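Serine--tRNA ligase (Pyrococcus horikoshii, PDB 2DQ0) probably charges tRNA(Ser), and also tRNA(Sec), with serine, using ATP to activate the amino acid, as a homodimeric class II aminoacyl-tRNA synthetase. Local coordinates at residues P159-E167 and K291-V299; F224-F232 and D379-I387. One frame throughout, in Å; residues are numbered along the deposited sequence.

Past the N-terminal tRNA-binding extension, the chain later passes through helix 162-168 and, further on, helix 223-227 and the turn behind it. Contact 1 closes when residues 291-299, in the loop between the antiparallel strands 273-282 and 301-311, return to 159-167. Contact 2 closes later, when 379-387, which leads into strand 387-390, packs on 224-232. The segments alternate along the sequence, so the two closures cross. Their centres lie about 34 Å apart, with about 14 Å between nearest atoms. Contact 1 ties a helix to the loop at the adenine end of the bound seryl-adenylate analogue; contact 2 joins two short helices near its seryl end.

Contact 1: residues P159-E167 and K291-V299; sequences PKLHVDLLE and KDTKGIFRV. With SSA (5'-O-(N-(L-seryl)-sulfamoyl)adenosine), chain G; SO4 (sulfate ion), chain D.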
loop_
_atom_site.group_PDB
_atom_site.type_symbol
_atom_site.label_atom_id
_atom_site.label_comp_id
_atom_site.label_asym_id
_atom_site.label_seq_id
_atom_site.Cartn_x
_atom_site.Cartn_y
_atom_site.Cartn_z
ATOM N N PRO A 159 8.097 30.608 -15.568
ATOM C CA PRO A 159 7.168 29.655 -14.942
ATOM C C PRO A 159 7.864 28.832 -13.850
ATOM O O PRO A 159 9.015 28.421 -14.009
ATOM C CB PRO A 159 6.707 28.803 -16.121
ATOM C CG PRO A 159 7.909 28.825 -17.045
ATOM C CD PRO A 159 8.335 30.275 -16.985
ATOM N N LYS A 160 7.162 28.600 -12.743
ATOM C CA LYS A 160 7.719 27.861 -11.615
ATOM C C LYS A 160 7.675 26.328 -11.721
ATOM O O LYS A 160 6.909 25.746 -12.502
ATOM C CB LYS A 160 7.020 28.303 -10.319
ATOM C CG LYS A 160 7.058 29.813 -10.070
ATOM C CD LYS A 160 6.612 30.200 -8.648
ATOM C CE LYS A 160 6.624 31.722 -8.413
ATOM N NZ LYS A 160 5.472 32.486 -9.056
ATOM N N LEU A 161 8.522 25.687 -10.927
ATOM C CA LEU A 161 8.588 24.231 -10.875
ATOM C C LEU A 161 7.434 23.751 -10.011
ATOM O O LEU A 161 7.011 24.453 -9.071
ATOM C CB LEU A 161 9.891 23.799 -10.249
ATOM C CG LEU A 161 11.025 23.927 -11.252
ATOM C CD1 LEU A 161 12.337 23.679 -10.499
ATOM C CD2 LEU A 161 10.813 22.941 -12.427
ATOM N N HIS A 162 6.934 22.554 -10.306
ATOM C CA HIS A 162 5.791 22.053 -9.549
ATOM C C HIS A 162 6.027 22.014 -8.034
ATOM O O HIS A 162 5.113 22.313 -7.243
ATOM C CB HIS A 162 5.357 20.673 -10.069
ATOM C CG HIS A 162 5.997 19.526 -9.359
ATOM N ND1 HIS A 162 7.232 19.030 -9.709
ATOM C CD2 HIS A 162 5.562 18.764 -8.330
ATOM C CE1 HIS A 162 7.527 18.007 -8.930
ATOM N NE2 HIS A 162 6.530 17.826 -8.086
ATOM N N VAL A 163 7.254 21.676 -7.634
ATOM C CA VAL A 163 7.591 21.604 -6.226
ATOM C C VAL A 163 7.330 22.961 -5.582
ATOM O O VAL A 163 6.683 23.063 -4.547
ATOM C CB VAL A 163 9.064 21.244 -6.022
ATOM C CG1 VAL A 163 9.276 20.771 -4.602
ATOM C CG2 VAL A 163 9.494 20.182 -7.037
ATOM N N ASP A 164 7.819 24.020 -6.207
ATOM C CA ASP A 164 7.606 25.334 -5.639
ATOM C C ASP A 164 6.138 25.709 -5.595
ATOM O O ASP A 164 5.688 26.348 -4.644
ATOM C CB ASP A 164 8.445 26.363 -6.397
ATOM C CG ASP A 164 9.939 26.140 -6.174
ATOM O OD1 ASP A 164 10.362 26.191 -4.987
ATOM O OD2 ASP A 164 10.682 25.892 -7.158
ATOM N N LEU A 165 5.382 25.294 -6.607
ATOM C CA LEU A 165 3.963 25.583 -6.642
ATOM C C LEU A 165 3.245 24.847 -5.489
ATOM O O LEU A 165 2.347 25.397 -4.853
ATOM C CB LEU A 165 3.388 25.198 -8.015
ATOM C CG LEU A 165 3.692 26.228 -9.126
ATOM C CD1 LEU A 165 3.455 25.619 -10.499
ATOM C CD2 LEU A 165 2.815 27.494 -8.947
ATOM N N LEU A 166 3.648 23.619 -5.181
ATOM C CA LEU A 166 2.967 22.928 -4.091
ATOM C C LEU A 166 3.109 23.714 -2.808
ATOM O O LEU A 166 2.191 23.741 -1.980
ATOM C CB LEU A 166 3.516 21.521 -3.882
ATOM C CG LEU A 166 3.119 20.482 -4.925
ATOM C CD1 LEU A 166 4.077 19.310 -4.853
ATOM C CD2 LEU A 166 1.684 20.022 -4.686
ATOM N N GLU A 167 4.263 24.361 -2.666
ATOM C CA GLU A 167 4.599 25.157 -1.492
ATOM C C GLU A 167 3.752 26.413 -1.392
ATOM O O GLU A 167 3.106 26.648 -0.381
ATOM C CB GLU A 167 6.076 25.548 -1.542
ATOM C CG GLU A 167 6.849 25.406 -0.228
ATOM C CD GLU A 167 6.296 26.256 0.907
ATOM O OE1 GLU A 167 5.238 25.904 1.476
ATOM O OE2 GLU A 167 6.930 27.282 1.232
ATOM N N LYS A 291 18.196 12.419 -7.972
ATOM C CA LYS A 291 18.511 12.834 -9.339
ATOM C C LYS A 291 18.306 14.339 -9.573
ATOM O O LYS A 291 19.281 15.050 -9.831
ATOM C CB LYS A 291 17.693 12.035 -10.364
ATOM C CG LYS A 291 18.141 10.589 -10.560
ATOM C CD LYS A 291 17.602 10.013 -11.868
ATOM C CE LYS A 291 18.323 10.601 -13.071
ATOM N NZ LYS A 291 19.776 10.266 -13.024
ATOM N N ASP A 292 17.060 14.826 -9.493
ATOM C CA ASP A 292 16.788 16.260 -9.696
ATOM C C ASP A 292 15.417 16.845 -9.271
ATOM O O ASP A 292 15.376 17.687 -8.368
ATOM C CB ASP A 292 17.078 16.644 -11.150
ATOM C CG ASP A 292 18.183 17.682 -11.263
ATOM O OD1 ASP A 292 19.293 17.434 -10.743
ATOM O OD2 ASP A 292 17.946 18.748 -11.869
ATOM N N THR A 293 14.313 16.447 -9.910
ATOM C CA THR A 293 12.991 16.974 -9.521
ATOM C C THR A 293 12.712 16.479 -8.100
ATOM O O THR A 293 12.607 15.269 -7.888
ATOM C CB THR A 293 11.876 16.477 -10.458
ATOM O OG1 THR A 293 12.216 16.772 -11.818
ATOM C CG2 THR A 293 10.571 17.168 -10.119
ATOM N N LYS A 294 12.567 17.409 -7.147
ATOM C CA LYS A 294 12.397 17.076 -5.717
ATOM C C LYS A 294 11.027 16.967 -5.042
ATOM O O LYS A 294 10.947 16.870 -3.808
ATOM C CB LYS A 294 13.267 18.022 -4.872
ATOM C CG LYS A 294 14.017 19.078 -5.671
ATOM C CD LYS A 294 13.074 20.040 -6.394
ATOM C CE LYS A 294 13.818 20.820 -7.479
ATOM N NZ LYS A 294 12.925 21.712 -8.259
ATOM N N GLY A 295 9.960 16.955 -5.827
ATOM C CA GLY A 295 8.638 16.851 -5.236
ATOM C C GLY A 295 7.923 15.516 -5.386
ATOM O O GLY A 295 8.248 14.549 -4.712
ATOM N N ILE A 296 6.937 15.461 -6.274
ATOM C CA ILE A 296 6.171 14.239 -6.467
ATOM C C ILE A 296 6.269 13.666 -7.870
ATOM O O ILE A 296 5.372 12.957 -8.342
ATOM C CB ILE A 296 4.691 14.463 -6.135
ATOM C CG1 ILE A 296 4.083 15.510 -7.073
ATOM C CG2 ILE A 296 4.549 14.866 -4.695
ATOM C CD1 ILE A 296 2.587 15.825 -6.788
ATOM N N PHE A 297 7.367 13.977 -8.538
ATOM C CA PHE A 297 7.580 13.479 -9.882
ATOM C C PHE A 297 8.062 12.026 -9.866
ATOM O O PHE A 297 7.633 11.206 -10.671
ATOM C CB PHE A 297 8.626 14.327 -10.587
ATOM C CG PHE A 297 8.830 13.942 -12.004
ATOM C CD1 PHE A 297 7.880 14.289 -12.975
ATOM C CD2 PHE A 297 9.933 13.168 -12.378
ATOM C CE1 PHE A 297 8.019 13.863 -14.306
ATOM C CE2 PHE A 297 10.085 12.734 -13.715
ATOM C CZ PHE A 297 9.114 13.089 -14.678
ATOM N N ARG A 298 8.984 11.726 -8.961
ATOM C CA ARG A 298 9.534 10.388 -8.858
ATOM C C ARG A 298 9.645 10.047 -7.373
ATOM O O ARG A 298 10.619 10.386 -6.694
ATOM C CB ARG A 298 10.907 10.324 -9.554
ATOM C CG ARG A 298 11.628 9.009 -9.351
ATOM C CD ARG A 298 13.002 9.022 -9.972
ATOM N NE ARG A 298 12.941 8.788 -11.402
ATOM C CZ ARG A 298 13.240 9.695 -12.325
ATOM N NH1 ARG A 298 13.628 10.913 -11.965
ATOM N NH2 ARG A 298 13.161 9.373 -13.610
ATOM N N VAL A 299 8.628 9.359 -6.879
ATOM C CA VAL A 299 8.571 9.016 -5.487
ATOM C C VAL A 299 8.348 7.530 -5.256
ATOM O O VAL A 299 8.195 6.739 -6.192
ATOM C CB VAL A 299 7.443 9.789 -4.845
ATOM C CG1 VAL A 299 7.810 11.260 -4.768
ATOM C CG2 VAL A 299 6.168 9.628 -5.708
HETATM N N10 SSA G . 1.857 -0.638 -16.053
HETATM C CA SSA G . 2.584 0.329 -16.895
HETATM C CB SSA G . 1.633 1.259 -17.598
HETATM O OG SSA G . 1.033 2.203 -16.704
HETATM C C9 SSA G . 3.568 1.192 -16.113
HETATM O O9 SSA G . 3.612 1.149 -14.886
HETATM N N8 SSA G . 4.386 1.972 -16.830
HETATM S S1 SSA G . 5.421 2.955 -16.091
HETATM O O1S SSA G . 6.316 2.084 -15.343
HETATM O O2S SSA G . 5.950 3.833 -17.128
HETATM O "O5'" SSA G . 4.525 3.762 -15.089
HETATM C "C5'" SSA G . 3.433 4.511 -15.587
HETATM C "C4'" SSA G . 3.496 5.942 -15.154
HETATM O "O4'" SSA G . 3.436 6.044 -13.719
HETATM C "C3'" SSA G . 4.724 6.750 -15.522
HETATM O "O3'" SSA G . 4.652 7.143 -16.877
HETATM C "C2'" SSA G . 4.523 7.940 -14.601
HETATM O "O2'" SSA G . 3.494 8.814 -14.998
HETATM C "C1'" SSA G . 4.119 7.221 -13.307
HETATM N N9 SSA G . 5.245 6.787 -12.485
HETATM C C8 SSA G . 6.102 5.712 -12.663
HETATM N N7 SSA G . 7.016 5.611 -11.732
HETATM C C5 SSA G . 6.753 6.686 -10.889
HETATM C C6 SSA G . 7.383 7.154 -9.705
HETATM N N6 SSA G . 8.441 6.561 -9.160
HETATM N N1 SSA G . 6.860 8.260 -9.090
HETATM C C2 SSA G . 5.777 8.852 -9.642
HETATM N N3 SSA G . 5.103 8.503 -10.762
HETATM C C4 SSA G . 5.656 7.414 -11.343
HETATM S S SO4 D . 15.027 13.852 -12.957
HETATM O O1 SO4 D . 14.225 13.406 -11.799
HETATM O O2 SO4 D . 14.676 15.253 -13.258
HETATM O O3 SO4 D . 16.475 13.760 -12.671
HETATM O O4 SO4 D . 14.719 12.984 -14.107
#
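The first turn of helix 162-168 lies against an irregular loop, Val163 CA and Gly295 CA coming within 5.0 Å. His162 carries the contact: its ring points into the loop, and NE2 accepts the backbone N-H of Ile296 at 3.0 Å in an almost straight bond (171°), with the donor in the ring plane. Thr293 CG2 meets the same ring at its edge, 3.4 Å from His162 CE1, while Ile296 CG1 packs beside NE2. Because NE2 serves as acceptor, the histidine is probably neutral with its proton on ND1. Val163 CG2, placed by a CG1 anti to the backbone N (chi1 -163°), lies against Gly295 N and is 3.6 Å from Lys294 CD, the lysine chain crossing at about a right angle. Farther on, Leu166 CD1 touches Ile296 CD1, and helix 410-420 adds Val415, Leu418 and Ile414 to this apolar side. On the loop's other side, Thr293 OG1 and Arg298 NH1 bond a sulfate, probably from the crystallisation liquor, and Val299 N donates to SSA N1 (3.0 Å) while Val299 O accepts from SSA N6. This is the motif 2 loop of class II synthetases, between antiparallel strands 273-282 and 301-311, which reads adenine through its backbone.

Contact 2: residues F224-F232 and D379-I387; sequences FVEEGSTSF and DWQARRLNI
Phe224 opens the contact through its carbonyl oxygen and ring, both near Leu385 CD2; ring atom CD1 is 4.4 Å from that methyl. Val180 of the second subunit packs on Phe224 and Val225. At Glu227 the backbone takes over: its O accepts from NE and NH1 of Arg384, each at 2.9 Å and both lying in the carbonyl plane, though the oxygen is tilted from the guanidinium plane. This side-on grip of one atom is bent, with N-H...O angles of 135° and 132°. A bend at chi3 (99°) brings the guanidinium's NE and NH1 to that oxygen. Leu385 CD2 packs on Gly228 CA at 3.4 Å. Ser229 O takes the amide of Gln381 NE2 at 2.9 Å, on a lone pair, and the amide is held further by Thr402 at OE1 and by Glu254 at NE2. Thr230 O approaches the Trp380 edge, 3.5 Å from CH2. That indole also lies across the guanidinium face, and Phe232 offers a ring face to Arg384 NH1. A methionine in place of Arg384 would probably leave Glu227 O without both donors and Trp380 without the guanidinium lying over its ring. Around the pair, Arg384 NH2 and Trp380 NE1 bond the carbonyls of Trp104 and Leu106, Leu385 rests on Ala258 of helix 254-259, and Ile387 pairs with Val400 of strand 398-406.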
loop_
_atom_site.group_PDB
_atom_site.type_symbol
_atom_site.label_atom_id
_atom_site.label_comp_id
_atom_site.label_asym_id
_atom_site.label_seq_id
_atom_site.Cartn_x
_atom_site.Cartn_y
_atom_site.Cartn_z
ATOM N N PHE A 224 5.087 -15.152 -7.637
ATOM C CA PHE A 224 4.894 -15.620 -9.005
ATOM C C PHE A 224 4.184 -14.618 -9.901
ATOM O O PHE A 224 4.495 -14.540 -11.078
ATOM C CB PHE A 224 4.172 -16.978 -9.026
ATOM C CG PHE A 224 2.695 -16.879 -8.976
ATOM C CD1 PHE A 224 1.952 -16.902 -10.150
ATOM C CD2 PHE A 224 2.030 -16.804 -7.750
ATOM C CE1 PHE A 224 0.554 -16.862 -10.124
ATOM C CE2 PHE A 224 0.637 -16.763 -7.709
ATOM C CZ PHE A 224 -0.108 -16.795 -8.906
ATOM N N VAL A 225 3.247 -13.838 -9.371
ATOM C CA VAL A 225 2.601 -12.874 -10.237
ATOM C C VAL A 225 3.563 -11.734 -10.585
ATOM O O VAL A 225 3.389 -11.076 -11.611
ATOM C CB VAL A 225 1.252 -12.351 -9.644
ATOM C CG1 VAL A 225 0.951 -13.071 -8.353
ATOM C CG2 VAL A 225 1.260 -10.842 -9.493
ATOM N N GLU A 226 4.585 -11.517 -9.751
ATOM C CA GLU A 226 5.571 -10.474 -10.032
ATOM C C GLU A 226 6.551 -10.987 -11.056
ATOM O O GLU A 226 6.929 -10.258 -11.979
ATOM C CB GLU A 226 6.355 -10.032 -8.788
ATOM C CG GLU A 226 5.627 -9.005 -7.954
ATOM C CD GLU A 226 5.015 -7.890 -8.793
ATOM O OE1 GLU A 226 5.762 -7.022 -9.315
ATOM O OE2 GLU A 226 3.775 -7.889 -8.935
ATOM N N GLU A 227 6.977 -12.242 -10.913
ATOM C CA GLU A 227 7.907 -12.753 -11.899
ATOM C C GLU A 227 7.169 -13.099 -13.186
ATOM O O GLU A 227 7.773 -13.246 -14.244
ATOM C CB GLU A 227 8.736 -13.916 -11.341
ATOM C CG GLU A 227 8.010 -15.134 -10.923
ATOM C CD GLU A 227 8.835 -15.970 -9.947
ATOM O OE1 GLU A 227 8.328 -17.035 -9.515
ATOM O OE2 GLU A 227 9.977 -15.563 -9.605
ATOM N N GLY A 228 5.848 -13.148 -13.104
ATOM C CA GLY A 228 5.077 -13.443 -14.289
ATOM C C GLY A 228 4.811 -12.173 -15.064
ATOM O O GLY A 228 4.441 -12.229 -16.235
ATOM N N SER A 229 5.047 -11.025 -14.429
ATOM C CA SER A 229 4.765 -9.725 -15.042
ATOM C C SER A 229 5.916 -8.869 -15.558
ATOM O O SER A 229 5.691 -7.996 -16.410
ATOM C CB SER A 229 3.946 -8.876 -14.064
ATOM O OG SER A 229 2.710 -9.480 -13.715
ATOM N N THR A 230 7.126 -9.078 -15.041
ATOM C CA THR A 230 8.293 -8.287 -15.473
ATOM C C THR A 230 9.559 -9.097 -15.428
ATOM O O THR A 230 9.523 -10.306 -15.229
ATOM C CB THR A 230 8.582 -7.039 -14.580
ATOM O OG1 THR A 230 8.516 -7.407 -13.196
ATOM C CG2 THR A 230 7.621 -5.935 -14.869
ATOM N N SER A 231 10.685 -8.415 -15.606
ATOM C CA SER A 231 11.965 -9.092 -15.575
ATOM C C SER A 231 12.449 -9.143 -14.134
ATOM O O SER A 231 12.125 -8.273 -13.315
ATOM C CB SER A 231 12.992 -8.388 -16.470
ATOM O OG SER A 231 13.229 -7.069 -16.044
ATOM N N PHE A 232 13.210 -10.181 -13.833
ATOM C CA PHE A 232 13.723 -10.392 -12.500
ATOM C C PHE A 232 14.546 -9.242 -11.927
ATOM O O PHE A 232 14.653 -9.115 -10.711
ATOM C CB PHE A 232 14.505 -11.702 -12.480
ATOM C CG PHE A 232 13.646 -12.911 -12.722
ATOM C CD1 PHE A 232 12.681 -13.282 -11.801
ATOM C CD2 PHE A 232 13.789 -13.665 -13.871
ATOM C CE1 PHE A 232 11.874 -14.387 -12.027
ATOM C CE2 PHE A 232 12.981 -14.772 -14.103
ATOM C CZ PHE A 232 12.025 -15.133 -13.184
ATOM N N ASP A 379 2.694 -12.114 -26.183
ATOM C CA ASP A 379 2.444 -13.274 -25.341
ATOM C C ASP A 379 3.517 -13.472 -24.277
ATOM O O ASP A 379 3.628 -14.563 -23.720
ATOM C CB ASP A 379 2.372 -14.545 -26.201
ATOM C CG ASP A 379 3.684 -14.859 -26.930
ATOM O OD1 ASP A 379 3.753 -15.920 -27.582
ATOM O OD2 ASP A 379 4.646 -14.066 -26.870
ATOM N N TRP A 380 4.305 -12.434 -23.990
ATOM C CA TRP A 380 5.401 -12.553 -23.016
ATOM C C TRP A 380 4.947 -12.858 -21.595
ATOM O O TRP A 380 5.589 -13.639 -20.897
ATOM C CB TRP A 380 6.230 -11.273 -23.002
ATOM C CG TRP A 380 7.630 -11.422 -22.428
ATOM C CD1 TRP A 380 8.734 -11.841 -23.092
ATOM C CD2 TRP A 380 8.053 -11.142 -21.084
ATOM N NE1 TRP A 380 9.822 -11.845 -22.259
ATOM C CE2 TRP A 380 9.434 -11.422 -21.018
ATOM C CE3 TRP A 380 7.400 -10.685 -19.933
ATOM C CZ2 TRP A 380 10.181 -11.262 -19.843
ATOM C CZ3 TRP A 380 8.140 -10.527 -18.763
ATOM C CH2 TRP A 380 9.520 -10.816 -18.730
ATOM N N GLN A 381 3.859 -12.225 -21.160
ATOM C CA GLN A 381 3.345 -12.450 -19.816
ATOM C C GLN A 381 2.493 -13.700 -19.828
ATOM O O GLN A 381 2.582 -14.540 -18.919
ATOM C CB GLN A 381 2.516 -11.246 -19.340
ATOM C CG GLN A 381 3.290 -9.942 -19.375
ATOM C CD GLN A 381 2.529 -8.792 -18.781
ATOM O OE1 GLN A 381 1.409 -8.478 -19.198
ATOM N NE2 GLN A 381 3.137 -8.139 -17.803
ATOM N N ALA A 382 1.672 -13.817 -20.871
ATOM C CA ALA A 382 0.795 -14.971 -21.039
ATOM C C ALA A 382 1.570 -16.273 -20.946
ATOM O O ALA A 382 1.132 -17.215 -20.291
ATOM C CB ALA A 382 0.082 -14.899 -22.372
ATOM N N ARG A 383 2.730 -16.332 -21.581
ATOM C CA ARG A 383 3.506 -17.563 -21.545
ATOM C C ARG A 383 4.051 -17.840 -20.147
ATOM O O ARG A 383 4.293 -18.987 -19.803
ATOM C CB ARG A 383 4.642 -17.492 -22.567
ATOM C CG ARG A 383 5.154 -18.839 -23.069
ATOM C CD ARG A 383 6.078 -18.651 -24.281
ATOM N NE ARG A 383 5.360 -18.218 -25.486
ATOM C CZ ARG A 383 4.806 -19.052 -26.368
ATOM N NH1 ARG A 383 4.177 -18.567 -27.432
ATOM N NH2 ARG A 383 4.881 -20.374 -26.200
ATOM N N ARG A 384 4.221 -16.797 -19.335
ATOM C CA ARG A 384 4.741 -16.971 -17.977
ATOM C C ARG A 384 3.639 -17.325 -17.009
ATOM O O ARG A 384 3.780 -18.220 -16.193
ATOM C CB ARG A 384 5.429 -15.692 -17.476
ATOM C CG ARG A 384 6.747 -15.372 -18.155
ATOM C CD ARG A 384 7.017 -13.863 -18.190
ATOM N NE ARG A 384 7.931 -13.427 -17.138
ATOM C CZ ARG A 384 9.251 -13.560 -17.187
ATOM N NH1 ARG A 384 9.993 -13.136 -16.168
ATOM N NH2 ARG A 384 9.831 -14.100 -18.254
ATOM N N LEU A 385 2.533 -16.610 -17.101
ATOM C CA LEU A 385 1.412 -16.838 -16.207
ATOM C C LEU A 385 0.459 -17.930 -16.687
ATOM O O LEU A 385 -0.546 -18.213 -16.035
ATOM C CB LEU A 385 0.656 -15.528 -16.017
ATOM C CG LEU A 385 1.560 -14.450 -15.427
ATOM C CD1 LEU A 385 0.854 -13.088 -15.427
ATOM C CD2 LEU A 385 1.967 -14.891 -14.024
ATOM N N ASN A 386 0.796 -18.549 -17.815
ATOM C CA ASN A 386 -0.023 -19.600 -18.421
ATOM C C ASN A 386 -1.440 -19.117 -18.689
ATOM O O ASN A 386 -2.404 -19.673 -18.182
ATOM C CB ASN A 386 -0.062 -20.842 -17.529
ATOM C CG ASN A 386 -0.881 -21.979 -18.137
ATOM O OD1 ASN A 386 -1.048 -23.028 -17.515
ATOM N ND2 ASN A 386 -1.400 -21.773 -19.354
ATOM N N ILE A 387 -1.561 -18.070 -19.488
ATOM C CA ILE A 387 -2.862 -17.529 -19.808
ATOM C C ILE A 387 -3.150 -17.802 -21.269
ATOM O O ILE A 387 -2.646 -17.116 -22.166
ATOM C CB ILE A 387 -2.912 -16.030 -19.536
ATOM C CG1 ILE A 387 -2.658 -15.779 -18.052
ATOM C CG2 ILE A 387 -4.258 -15.470 -19.937
ATOM C CD1 ILE A 387 -2.674 -14.330 -17.697
#